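Long-range contacts in amidase, hydantoinase/carbamoylase family (Paraburkholderia phymatum, PDB 6C0D), which probably hydrolyses N-carbamoyl-L-amino acids to free L-amino acids, as a zinc-binding amidohydrolase of the peptidase M20 family: residues Ala83-Ser88 / Ala125-Ser130; Ala191-His196 / Pro377-Phe382; Ile210-Thr215 / Ala341-Leu346. All coordinates share one frame; numbering follows the deposited sequence.

Contact 1. Residues Ala83-Ser88 / Ala125-Ser130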
ATOM      1  N   ALA A  83     -34.520 -38.703  -2.147  1.00 18.36           N
ATOM      2  CA  ALA A  83     -34.043 -38.021  -0.952  1.00 16.78           C
ATOM      3  C   ALA A  83     -33.774 -36.549  -1.233  1.00 17.81           C
ATOM      4  O   ALA A  83     -33.326 -36.165  -2.318  1.00 17.79           O
ATOM      5  CB  ALA A  83     -32.758 -38.677  -0.417  1.00 19.13           C
ATOM      6  N   LEU A  84     -34.053 -35.740  -0.226  1.00 16.04           N
ATOM      7  CA  LEU A  84     -33.627 -34.354  -0.164  1.00 18.37           C
ATOM      8  C   LEU A  84     -32.424 -34.268   0.770  1.00 19.56           C
ATOM      9  O   LEU A  84     -32.488 -34.750   1.900  1.00 18.57           O
ATOM     10  CB  LEU A  84     -34.777 -33.486   0.359  1.00 14.29           C
ATOM     11  CG  LEU A  84     -34.419 -32.051   0.802  1.00 16.36           C
ATOM     12  CD1 LEU A  84     -33.996 -31.253  -0.412  1.00 17.12           C
ATOM     13  CD2 LEU A  84     -35.661 -31.431   1.446  1.00 17.33           C
ATOM     14  N   VAL A  85     -31.340 -33.644   0.313  1.00 17.62           N
ATOM     15  CA  VAL A  85     -30.141 -33.436   1.129  1.00 17.24           C
ATOM     16  C   VAL A  85     -30.172 -32.005   1.657  1.00 15.90           C
ATOM     17  O   VAL A  85     -30.365 -31.063   0.880  1.00 17.26           O
ATOM     18  CB  VAL A  85     -28.859 -33.679   0.307  1.00 17.39           C
ATOM     19  CG1 VAL A  85     -27.597 -33.514   1.181  1.00 16.03           C
ATOM     20  CG2 VAL A  85     -28.876 -35.055  -0.382  1.00 18.78           C
ATOM     21  N   ILE A  86     -30.015 -31.831   2.970  1.00 14.86           N
ATOM     22  CA  ILE A  86     -29.980 -30.495   3.567  1.00 15.86           C
ATOM     23  C   ILE A  86     -28.672 -30.366   4.323  1.00 18.23           C
ATOM     24  O   ILE A  86     -28.331 -31.241   5.126  1.00 18.78           O
ATOM     25  CB  ILE A  86     -31.164 -30.248   4.526  1.00 14.00           C
ATOM     26  CG1 ILE A  86     -32.482 -30.672   3.870  1.00 16.88           C
ATOM     27  CG2 ILE A  86     -31.170 -28.764   4.970  1.00 17.02           C
ATOM     28  CD1 ILE A  86     -33.679 -30.596   4.815  1.00 18.20           C
ATOM     29  N   GLY A  87     -27.948 -29.280   4.096  1.00 20.13           N
ATOM     30  CA  GLY A  87     -26.723 -29.154   4.860  1.00 26.13           C
ATOM     31  C   GLY A  87     -26.013 -27.845   4.622  1.00 22.94           C
ATOM     32  O   GLY A  87     -26.563 -26.910   4.045  1.00 18.06           O
ATOM     33  N   SER A  88     -24.779 -27.796   5.109  1.00 17.69           N
ATOM     34  CA  SER A  88     -23.885 -26.663   4.925  1.00 19.62           C
ATOM     35  C   SER A  88     -22.511 -27.132   5.375  1.00 21.10           C
ATOM     36  O   SER A  88     -22.165 -28.292   5.131  1.00 23.10           O
ATOM     37  CB  SER A  88     -24.361 -25.437   5.712  1.00 19.01           C
ATOM     38  OG  SER A  88     -23.634 -24.286   5.326  1.00 20.34           O
ATOM     39  N   ALA A 125     -37.431 -39.325   2.701  1.00 21.23           N
ATOM     40  CA  ALA A 125     -36.009 -39.426   3.006  1.00 19.57           C
ATOM     41  C   ALA A 125     -35.365 -38.039   3.023  1.00 17.29           C
ATOM     42  O   ALA A 125     -35.438 -37.296   2.037  1.00 20.24           O
ATOM     43  CB  ALA A 125     -35.307 -40.337   1.994  1.00 20.08           C
ATOM     44  N   VAL A 126     -34.727 -37.697   4.144  1.00 18.08           N
ATOM     45  CA  VAL A 126     -33.954 -36.461   4.283  1.00 17.98           C
ATOM     46  C   VAL A 126     -32.557 -36.841   4.766  1.00 19.78           C
ATOM     47  O   VAL A 126     -32.426 -37.499   5.803  1.00 20.91           O
ATOM     48  CB  VAL A 126     -34.607 -35.486   5.275  1.00 16.69           C
ATOM     49  CG1 VAL A 126     -33.740 -34.205   5.411  1.00 16.22           C
ATOM     50  CG2 VAL A 126     -36.045 -35.153   4.830  1.00 20.96           C
ATOM     51  N   ASP A 127     -31.524 -36.461   4.000  1.00 17.88           N
ATOM     52  CA  ASP A 127     -30.121 -36.635   4.376  1.00 18.76           C
ATOM     53  C   ASP A 127     -29.598 -35.311   4.933  1.00 18.67           C
ATOM     54  O   ASP A 127     -30.079 -34.240   4.556  1.00 19.42           O
ATOM     55  CB  ASP A 127     -29.231 -37.035   3.182  1.00 17.41           C
ATOM     56  CG  ASP A 127     -29.622 -38.362   2.519  1.00 21.75           C
ATOM     57  OD1 ASP A 127     -30.334 -39.207   3.114  1.00 19.91           O
ATOM     58  OD2 ASP A 127     -29.147 -38.584   1.378  1.00 21.65           O
ATOM     59  N   VAL A 128     -28.606 -35.379   5.831  1.00 16.84           N
ATOM     60  CA  VAL A 128     -28.038 -34.175   6.438  1.00 19.22           C
ATOM     61  C   VAL A 128     -26.526 -34.181   6.263  1.00 20.99           C
ATOM     62  O   VAL A 128     -25.877 -35.198   6.520  1.00 22.56           O
ATOM     63  CB  VAL A 128     -28.408 -34.086   7.940  1.00 18.20           C
ATOM     64  CG1 VAL A 128     -27.856 -32.815   8.560  1.00 18.34           C
ATOM     65  CG2 VAL A 128     -29.923 -34.160   8.111  1.00 21.67           C
ATOM     66  N   ALA A 129     -25.946 -33.028   5.902  1.00 18.76           N
ATOM     67  CA  ALA A 129     -24.514 -32.989   5.610  1.00 21.46           C
ATOM     68  C   ALA A 129     -23.805 -31.801   6.248  1.00 21.34           C
ATOM     69  O   ALA A 129     -24.345 -30.690   6.289  1.00 19.96           O
ATOM     70  CB  ALA A 129     -24.255 -32.932   4.101  1.00 22.29           C
ATOM     71  N   SER A 130     -22.574 -32.044   6.710  1.00 22.25           N
ATOM     72  CA  SER A 130     -21.589 -30.990   6.962  1.00 21.20           C
ATOM     73  C   SER A 130     -20.395 -31.262   6.052  1.00 22.41           C
ATOM     74  O   SER A 130     -19.572 -32.136   6.350  1.00 24.67           O
ATOM     75  CB  SER A 130     -21.160 -30.941   8.430  1.00 25.14           C
ATOM     76  OG  SER A 130     -20.094 -30.011   8.599  1.00 27.80           O
TER
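Strands Ala-83 to Ser-88 and Ala-125 to Ser-130 are the two parallel strands of a beta-alpha-beta unit, with helix 102-117 as the connection. Their N-to-C directions differ by 26°, and the register is unbroken from Leu-84 opposite Val-126 to Ser-88 opposite Ser-130. Five backbone hydrogen bonds join them in the parallel ladder: Leu-84 and Ile-86 each give and receive one across the pair, as Ile-86 N to Asp-127 O (2.9 Å) and Ala-129 N to Ile-86 O (3.1 Å) illustrate. CA-H groups add weaker contacts, among them Val-128 CA to Ile-86 O at 3.2 Å.

On the face that carries Leu-84, Ile-86, Val-126 and Val-128, Ile-86 reaches diagonally over to Val-126, and its CD1 meets Val-126 CG1 at 3.7 Å. Ile-86 and Val-126 also pack on Ile-111 and Leu-115 of the connecting helix, which lies over this face as expected for the crossover.

The other face holds a buried carboxylate. Asp-127 CG stands anti to its own carbonyl carbon (chi1 -61°). Asp-127 OD2 lies 4.0 Å from both Val-85 CG2 and Ala-83 CB. These are van der Waals contacts of a polar atom with methyls; its hydrogen-bonding partners lie outside the pair, where Arg-188 forms a salt bridge with OD2, Gln-189 donates to the same oxygen and Ser-77 N binds OD1. Next to it the methyls of Ala-83 and Ala-125 touch, CB to CB, at 3.9 Å. Toward the C-terminal ends, Ser-88 N is bonded to Ala-129 O (3.2 Å), and Ser-88 OG pairs with Glu-194 of the next strand.

Contact 2. Residues Ala191-His196 / Pro377-Phe382. With ZN (zinc ion), chain B.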
ATOM      1  N   ALA A 191     -32.409 -33.457  -4.731  1.00 17.16           N
ATOM      2  CA  ALA A 191     -32.464 -32.024  -4.451  1.00 18.59           C
ATOM      3  C   ALA A 191     -31.569 -31.726  -3.264  1.00 15.52           C
ATOM      4  O   ALA A 191     -31.361 -32.585  -2.407  1.00 16.79           O
ATOM      5  CB  ALA A 191     -33.891 -31.563  -4.150  1.00 19.41           C
ATOM      6  N   TYR A 192     -31.042 -30.495  -3.227  1.00 18.04           N
ATOM      7  CA  TYR A 192     -30.170 -30.040  -2.144  1.00 16.45           C
ATOM      8  C   TYR A 192     -30.653 -28.674  -1.661  1.00 17.16           C
ATOM      9  O   TYR A 192     -30.910 -27.788  -2.482  1.00 16.11           O
ATOM     10  CB  TYR A 192     -28.708 -29.951  -2.627  1.00 14.73           C
ATOM     11  CG  TYR A 192     -27.749 -29.332  -1.625  1.00 17.19           C
ATOM     12  CD1 TYR A 192     -27.188 -28.079  -1.847  1.00 17.12           C
ATOM     13  CD2 TYR A 192     -27.406 -30.010  -0.462  1.00 17.47           C
ATOM     14  CE1 TYR A 192     -26.299 -27.512  -0.919  1.00 16.86           C
ATOM     15  CE2 TYR A 192     -26.547 -29.453   0.475  1.00 17.75           C
ATOM     16  CZ  TYR A 192     -25.988 -28.205   0.229  1.00 19.96           C
ATOM     17  OH  TYR A 192     -25.107 -27.677   1.140  1.00 21.38           O
ATOM     18  N   LEU A 193     -30.784 -28.503  -0.341  1.00 15.53           N
ATOM     19  CA  LEU A 193     -31.159 -27.216   0.251  1.00 14.46           C
ATOM     20  C   LEU A 193     -30.066 -26.783   1.226  1.00 17.14           C
ATOM     21  O   LEU A 193     -29.726 -27.542   2.140  1.00 15.89           O
ATOM     22  CB  LEU A 193     -32.503 -27.348   0.982  1.00 16.91           C
ATOM     23  CG  LEU A 193     -32.889 -26.264   2.014  1.00 18.04           C
ATOM     24  CD1 LEU A 193     -32.966 -24.871   1.392  1.00 18.83           C
ATOM     25  CD2 LEU A 193     -34.205 -26.644   2.707  1.00 22.70           C
ATOM     26  N   GLU A 194     -29.515 -25.580   1.038  1.00 16.09           N
ATOM     27  CA  GLU A 194     -28.525 -25.037   1.977  1.00 14.01           C
ATOM     28  C   GLU A 194     -29.029 -23.751   2.619  1.00 14.94           C
ATOM     29  O   GLU A 194     -28.945 -22.671   2.005  1.00 16.03           O
ATOM     30  CB  GLU A 194     -27.175 -24.781   1.287  1.00 15.24           C
ATOM     31  CG  GLU A 194     -26.137 -24.257   2.312  1.00 18.50           C
ATOM     32  CD  GLU A 194     -24.696 -24.382   1.845  1.00 25.06           C
ATOM     33  OE1 GLU A 194     -24.450 -24.934   0.748  1.00 20.28           O
ATOM     34  OE2 GLU A 194     -23.806 -23.927   2.600  1.00 22.12           O
ATOM     35  N   PRO A 195     -29.509 -23.787   3.861  1.00 15.09           N
ATOM     36  CA  PRO A 195     -29.778 -22.529   4.576  1.00 13.98           C
ATOM     37  C   PRO A 195     -28.460 -21.893   4.991  1.00 18.76           C
ATOM     38  O   PRO A 195     -27.491 -22.588   5.293  1.00 19.77           O
ATOM     39  CB  PRO A 195     -30.577 -22.974   5.812  1.00 15.67           C
ATOM     40  CG  PRO A 195     -30.951 -24.471   5.549  1.00 15.65           C
ATOM     41  CD  PRO A 195     -29.810 -24.965   4.691  1.00 16.96           C
ATOM     42  N   HIS A 196     -28.424 -20.561   5.014  1.00 15.64           N
ATOM     43  CA  HIS A 196     -27.189 -19.869   5.400  1.00 20.38           C
ATOM     44  C   HIS A 196     -27.532 -18.475   5.922  1.00 22.41           C
ATOM     45  O   HIS A 196     -28.522 -17.879   5.500  1.00 19.47           O
ATOM     46  CB  HIS A 196     -26.246 -19.782   4.181  1.00 20.05           C
ATOM     47  CG  HIS A 196     -24.793 -19.623   4.520  1.00 20.63           C
ATOM     48  ND1 HIS A 196     -24.254 -18.428   4.941  1.00 23.22           N
ATOM     49  CD2 HIS A 196     -23.761 -20.500   4.457  1.00 21.87           C
ATOM     50  CE1 HIS A 196     -22.956 -18.578   5.149  1.00 28.61           C
ATOM     51  NE2 HIS A 196     -22.635 -19.826   4.868  1.00 26.78           N
ATOM     52  N   PRO A 377     -30.452 -30.483  -8.643  1.00 20.86           N
ATOM     53  CA  PRO A 377     -31.169 -29.257  -8.251  1.00 19.58           C
ATOM     54  C   PRO A 377     -30.767 -28.788  -6.861  1.00 20.66           C
ATOM     55  O   PRO A 377     -30.837 -29.548  -5.900  1.00 17.63           O
ATOM     56  CB  PRO A 377     -32.640 -29.700  -8.275  1.00 18.83           C
ATOM     57  CG  PRO A 377     -32.679 -30.761  -9.372  1.00 19.33           C
ATOM     58  CD  PRO A 377     -31.373 -31.508  -9.201  1.00 22.31           C
ATOM     59  N   ALA A 378     -30.379 -27.511  -6.745  1.00 18.60           N
ATOM     60  CA  ALA A 378     -29.965 -26.948  -5.462  1.00 16.28           C
ATOM     61  C   ALA A 378     -30.673 -25.621  -5.206  1.00 16.74           C
ATOM     62  O   ALA A 378     -31.087 -24.926  -6.139  1.00 15.21           O
ATOM     63  CB  ALA A 378     -28.445 -26.722  -5.427  1.00 17.70           C
ATOM     64  N   CYS A 379     -30.795 -25.261  -3.924  1.00 17.09           N
ATOM     65  CA  CYS A 379     -31.355 -23.961  -3.571  1.00 17.23           C
ATOM     66  C   CYS A 379     -30.763 -23.506  -2.243  1.00 17.21           C
ATOM     67  O   CYS A 379     -30.178 -24.297  -1.494  1.00 15.45           O
ATOM     68  CB  CYS A 379     -32.890 -24.015  -3.506  1.00 15.58           C
ATOM     69  SG  CYS A 379     -33.495 -25.092  -2.191  1.00 16.27           S
ATOM     70  N   MET A 380     -30.855 -22.200  -1.990  1.00 13.97           N
ATOM     71  CA  MET A 380     -30.403 -21.638  -0.721  1.00 14.93           C
ATOM     72  C   MET A 380     -31.469 -20.734  -0.119  1.00 14.71           C
ATOM     73  O   MET A 380     -32.222 -20.069  -0.833  1.00 16.25           O
ATOM     74  CB  MET A 380     -29.106 -20.815  -0.885  1.00 13.62           C
ATOM     75  CG  MET A 380     -27.921 -21.664  -1.318  1.00 14.36           C
ATOM     76  SD  MET A 380     -26.364 -20.726  -1.141  1.00 19.96           S
ATOM     77  CE  MET A 380     -26.105 -20.798   0.641  1.00 23.90           C
ATOM     78  N   LEU A 381     -31.477 -20.680   1.214  1.00 14.16           N
ATOM     79  CA  LEU A 381     -32.374 -19.808   1.961  1.00 16.08           C
ATOM     80  C   LEU A 381     -31.526 -18.993   2.920  1.00 16.10           C
ATOM     81  O   LEU A 381     -30.735 -19.574   3.669  1.00 18.27           O
ATOM     82  CB  LEU A 381     -33.406 -20.633   2.748  1.00 16.83           C
ATOM     83  CG  LEU A 381     -34.506 -19.808   3.423  1.00 20.29           C
ATOM     84  CD1 LEU A 381     -35.496 -19.378   2.336  1.00 18.68           C
ATOM     85  CD2 LEU A 381     -35.206 -20.621   4.506  1.00 22.49           C
ATOM     86  N   PHE A 382     -31.695 -17.661   2.914  1.00 14.85           N
ATOM     87  CA  PHE A 382     -30.910 -16.768   3.767  1.00 15.05           C
ATOM     88  C   PHE A 382     -31.737 -16.244   4.947  1.00 14.97           C
ATOM     89  O   PHE A 382     -32.938 -15.992   4.811  1.00 17.48           O
ATOM     90  CB  PHE A 382     -30.401 -15.556   2.979  1.00 17.60           C
ATOM     91  CG  PHE A 382     -29.159 -15.813   2.150  1.00 18.02           C
ATOM     92  CD1 PHE A 382     -28.494 -17.032   2.214  1.00 25.69           C
ATOM     93  CD2 PHE A 382     -28.677 -14.835   1.295  1.00 20.93           C
ATOM     94  CE1 PHE A 382     -27.350 -17.252   1.452  1.00 33.06           C
ATOM     95  CE2 PHE A 382     -27.515 -15.039   0.541  1.00 22.76           C
ATOM     96  CZ  PHE A 382     -26.858 -16.250   0.632  1.00 24.20           C
TER
HETATM   97 ZN    ZN B 501     -20.594 -20.493   4.996  0.70 26.97          ZN
HETATM   98  O   HOH W   1     -19.095 -19.201   4.263  1.00 35.17           O
HETATM   99  O   HOH W   2     -20.994 -21.228   2.902  1.00 28.61           O
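Met-380 and Glu-194 lie side by side and point the same way from two parallel strands, 191-196 and 378-382. The methionine is bent at chi3 (76°), which turns CE back to the partner strand, where it meets Glu-194 CG at 3.8 Å and His-196 CB at 3.7 Å. Beyond it, the Phe-382 ring comes to the same histidine: CE1 is 3.9 Å from His-196 CB. His-196 is thus packed at its CB, while its imidazole leads away from strand 378-382 and NE2 binds the zinc at 2.2 Å. Two waters, His-89 and Asp-100 complete the ligands; a parallel strand here delivers a metal ligand, as in the metal-binding domain of M20 hydrolases.

Tyr-192 offers its ring edge to Ala-378, whose CB lies near the ring plane, 4.0 Å from Tyr-192 CD1. The tyrosine hydroxyl donates to Glu-194 OE1 (2.8 Å) from well above the carboxylate plane, 64° out of it; the other carboxylate oxygen is bound from strand 83-88. On the reverse face Leu-193 CD1 rests on Cys-379 SG at 3.6 Å.

Five backbone hydrogen bonds run beneath these groups, the one from Leu-381 N to Glu-194 O being weak. The pair lies between strand 83-88, next to 189-198, and strand 210-227, next to 378-384. Helix 340-353 packs on the Leu-193 and Cys-379 face, and helix 368-372 on the face of Tyr-192, Glu-194 and Met-380.

Contact 3. Residues Ile210-Thr215 / Ala341-Leu346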
ATOM      1  N   ILE A 210     -36.181 -13.066   5.430  1.00 15.46           N
ATOM      2  CA  ILE A 210     -35.956 -14.307   4.682  1.00 15.31           C
ATOM      3  C   ILE A 210     -35.520 -13.941   3.281  1.00 16.61           C
ATOM      4  O   ILE A 210     -36.193 -13.146   2.617  1.00 16.48           O
ATOM      5  CB  ILE A 210     -37.229 -15.175   4.595  1.00 15.44           C
ATOM      6  CG1 ILE A 210     -37.703 -15.614   5.988  1.00 16.81           C
ATOM      7  CG2 ILE A 210     -36.999 -16.393   3.643  1.00 15.27           C
ATOM      8  CD1 ILE A 210     -36.778 -16.602   6.700  1.00 17.60           C
ATOM      9  N   GLY A 211     -34.422 -14.536   2.812  1.00 13.80           N
ATOM     10  CA  GLY A 211     -34.043 -14.330   1.417  1.00 13.65           C
ATOM     11  C   GLY A 211     -34.074 -15.637   0.641  1.00 15.48           C
ATOM     12  O   GLY A 211     -33.561 -16.660   1.116  1.00 15.20           O
ATOM     13  N   VAL A 212     -34.697 -15.625  -0.535  1.00 13.24           N
ATOM     14  CA  VAL A 212     -34.712 -16.785  -1.432  1.00 11.60           C
ATOM     15  C   VAL A 212     -33.650 -16.529  -2.489  1.00 16.39           C
ATOM     16  O   VAL A 212     -33.788 -15.595  -3.280  1.00 16.00           O
ATOM     17  CB  VAL A 212     -36.088 -16.972  -2.081  1.00 15.69           C
ATOM     18  CG1 VAL A 212     -36.046 -18.150  -3.105  1.00 17.18           C
ATOM     19  CG2 VAL A 212     -37.167 -17.220  -1.004  1.00 15.73           C
ATOM     20  N   VAL A 213     -32.613 -17.358  -2.529  1.00 14.98           N
ATOM     21  CA  VAL A 213     -31.446 -17.065  -3.370  1.00 15.83           C
ATOM     22  C   VAL A 213     -31.727 -17.415  -4.833  1.00 17.71           C
ATOM     23  O   VAL A 213     -32.133 -18.540  -5.165  1.00 17.15           O
ATOM     24  CB  VAL A 213     -30.207 -17.793  -2.831  1.00 14.63           C
ATOM     25  CG1 VAL A 213     -29.008 -17.630  -3.785  1.00 18.72           C
ATOM     26  CG2 VAL A 213     -29.834 -17.226  -1.418  1.00 14.02           C
ATOM     27  N   THR A 214     -31.522 -16.438  -5.721  1.00 15.65           N
ATOM     28  CA  THR A 214     -31.727 -16.655  -7.157  1.00 15.57           C
ATOM     29  C   THR A 214     -30.517 -17.318  -7.797  1.00 17.59           C
ATOM     30  O   THR A 214     -30.644 -18.299  -8.548  1.00 18.20           O
ATOM     31  CB  THR A 214     -31.983 -15.309  -7.838  1.00 20.35           C
ATOM     32  OG1 THR A 214     -30.932 -14.405  -7.459  1.00 19.90           O
ATOM     33  CG2 THR A 214     -33.321 -14.742  -7.385  1.00 21.48           C
ATOM     34  N   THR A 215     -29.339 -16.760  -7.533  1.00 17.37           N
ATOM     35  CA  THR A 215     -28.112 -17.080  -8.247  1.00 20.10           C
ATOM     36  C   THR A 215     -26.957 -16.813  -7.299  1.00 19.98           C
ATOM     37  O   THR A 215     -26.986 -15.825  -6.556  1.00 20.43           O
ATOM     38  CB  THR A 215     -27.948 -16.188  -9.489  1.00 22.32           C
ATOM     39  OG1 THR A 215     -29.099 -16.305 -10.324  1.00 23.23           O
ATOM     40  CG2 THR A 215     -26.702 -16.571 -10.289  1.00 21.26           C
ATOM     41  N   ALA A 341     -37.613 -24.370  -9.725  1.00 16.08           N
ATOM     42  CA  ALA A 341     -38.739 -24.951  -8.992  1.00 13.82           C
ATOM     43  C   ALA A 341     -38.459 -25.010  -7.484  1.00 14.33           C
ATOM     44  O   ALA A 341     -39.361 -24.753  -6.675  1.00 15.85           O
ATOM     45  CB  ALA A 341     -39.084 -26.349  -9.567  1.00 14.49           C
ATOM     46  N   LEU A 342     -37.221 -25.324  -7.080  1.00 13.79           N
ATOM     47  CA  LEU A 342     -36.893 -25.300  -5.651  1.00 14.77           C
ATOM     48  C   LEU A 342     -37.046 -23.896  -5.079  1.00 15.38           C
ATOM     49  O   LEU A 342     -37.586 -23.719  -3.981  1.00 13.91           O
ATOM     50  CB  LEU A 342     -35.467 -25.811  -5.412  1.00 13.13           C
ATOM     51  CG  LEU A 342     -35.204 -27.308  -5.749  1.00 17.01           C
ATOM     52  CD1 LEU A 342     -33.789 -27.663  -5.357  1.00 15.65           C
ATOM     53  CD2 LEU A 342     -36.189 -28.265  -5.054  1.00 15.56           C
ATOM     54  N   GLN A 343     -36.550 -22.885  -5.802  1.00 15.67           N
ATOM     55  CA  GLN A 343     -36.746 -21.502  -5.354  1.00 16.97           C
ATOM     56  C   GLN A 343     -38.210 -21.217  -5.123  1.00 15.89           C
ATOM     57  O   GLN A 343     -38.585 -20.529  -4.164  1.00 17.48           O
ATOM     58  CB  GLN A 343     -36.244 -20.517  -6.396  1.00 18.15           C
ATOM     59  CG  GLN A 343     -34.778 -20.264  -6.428  1.00 19.60           C
ATOM     60  CD  GLN A 343     -34.504 -19.183  -7.452  1.00 17.70           C
ATOM     61  OE1 GLN A 343     -35.005 -18.056  -7.320  1.00 19.23           O
ATOM     62  NE2 GLN A 343     -33.770 -19.535  -8.503  1.00 18.00           N
ATOM     63  N   GLN A 344     -39.063 -21.727  -6.007  1.00 15.25           N
ATOM     64  CA  GLN A 344     -40.471 -21.402  -5.869  1.00 15.76           C
ATOM     65  C   GLN A 344     -41.084 -22.105  -4.655  1.00 15.39           C
ATOM     66  O   GLN A 344     -41.928 -21.520  -3.969  1.00 15.01           O
ATOM     67  CB  GLN A 344     -41.208 -21.728  -7.166  1.00 16.48           C
ATOM     68  CG  GLN A 344     -42.657 -21.308  -7.187  1.00 19.40           C
ATOM     69  CD  GLN A 344     -42.829 -19.807  -7.404  1.00 26.70           C
ATOM     70  OE1 GLN A 344     -41.891 -19.019  -7.236  1.00 26.03           O
ATOM     71  NE2 GLN A 344     -44.034 -19.409  -7.778  1.00 28.91           N
ATOM     72  N   HIS A 345     -40.653 -23.338  -4.341  1.00 14.03           N
ATOM     73  CA  HIS A 345     -41.060 -23.931  -3.061  1.00 13.26           C
ATOM     74  C   HIS A 345     -40.598 -23.087  -1.879  1.00 16.57           C
ATOM     75  O   HIS A 345     -41.349 -22.904  -0.910  1.00 13.89           O
ATOM     76  CB  HIS A 345     -40.512 -25.355  -2.911  1.00 12.48           C
ATOM     77  CG  HIS A 345     -41.206 -26.352  -3.787  1.00 14.58           C
ATOM     78  ND1 HIS A 345     -42.505 -26.768  -3.564  1.00 15.64           N
ATOM     79  CD2 HIS A 345     -40.766 -27.039  -4.867  1.00 14.96           C
ATOM     80  CE1 HIS A 345     -42.837 -27.663  -4.481  1.00 17.12           C
ATOM     81  NE2 HIS A 345     -41.802 -27.843  -5.286  1.00 13.72           N
ATOM     82  N   LEU A 346     -39.362 -22.577  -1.924  1.00 11.74           N
ATOM     83  CA  LEU A 346     -38.907 -21.715  -0.828  1.00 12.92           C
ATOM     84  C   LEU A 346     -39.759 -20.450  -0.755  1.00 14.94           C
ATOM     85  O   LEU A 346     -40.135 -20.016   0.338  1.00 15.28           O
ATOM     86  CB  LEU A 346     -37.433 -21.341  -1.000  1.00 12.63           C
ATOM     87  CG  LEU A 346     -36.395 -22.468  -0.873  1.00 13.94           C
ATOM     88  CD1 LEU A 346     -35.012 -21.928  -1.192  1.00 14.91           C
ATOM     89  CD2 LEU A 346     -36.380 -23.024   0.539  1.00 15.95           C
TER
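Gln-343 and Leu-346, one turn apart on helix 341-346, meet Val-212, Val-213 and Thr-214 of strand 210-215. The helix runs nearly antiparallel to the strand (170°), with the short axes 8.5 Å apart at closest approach, and the CA atoms of Val-212 and Gln-343 come within 6.5 Å. This is modest packing of a helix against a strand that neighbours the zinc-binding strands, some distance from the metal itself, with 235 Å² buried in total.

Gln-343 comes first in sequence and makes contacts along its whole length. Its carbonyl O lies 3.6 Å from Val-212 CG1, a methyl that also touches Gln-343 CB. From there chi2 of -176° sets CD anti to CA, so the chain is extended and CD reaches the strand backbone at Val-213 O, 3.4 Å away. At the tip the amide divides its contacts, OE1 facing Thr-214 CG2 at 3.7 Å and NE2 approaching Thr-214 O at 3.4 Å. The angle of that approach is too poor for a hydrogen bond; NE2 is instead bonded to Met-338 O, just before the helix. Thr-214 departs from an extended backbone (psi -50°), and the consecutive carbonyls of Val-213 and Thr-214 both come close to the glutamine.

Three residues, nearly one helical turn, separate Leu-346 from Gln-343, which brings both to the side of Val-212. Leu-346 points its CB at the valine and touches both branches of Val-212, CG1 and CG2, at 4.1 Å.

Around the contact, strand 210-227 is hydrogen-bonded to strands 358-363 and 378-384. Helix 340-353 also touches 378-384, through Leu-346 on Cys-379, while helix 399-419 packs against Leu-342, His-345 and Leu-346.

In the fold
Contacts 1, 2 and 3 follow one another across neighbouring strands, from 125-130 to 83-88, 189-198, 378-384 and 210-227. The centres of contacts 1 and 2 are 10 Å apart, joined by Val-85 O to Leu-193 N (2.9 Å) and by Ser-88 OG to Glu-194 OE2 (2.8 Å), both probable hydrogen bonds. Contacts 2 and 3 lie 8 Å apart, centre to centre, and Phe-382 N probably bonds to Gly-211 O at 2.8 Å. Contact 3 is the remotest from the metal: the Val-213 side chain is about 12 Å from the zinc, against about 5 Å for Ser-88 of contact 1, whereas contact 2 supplies the ligand His-196 itself.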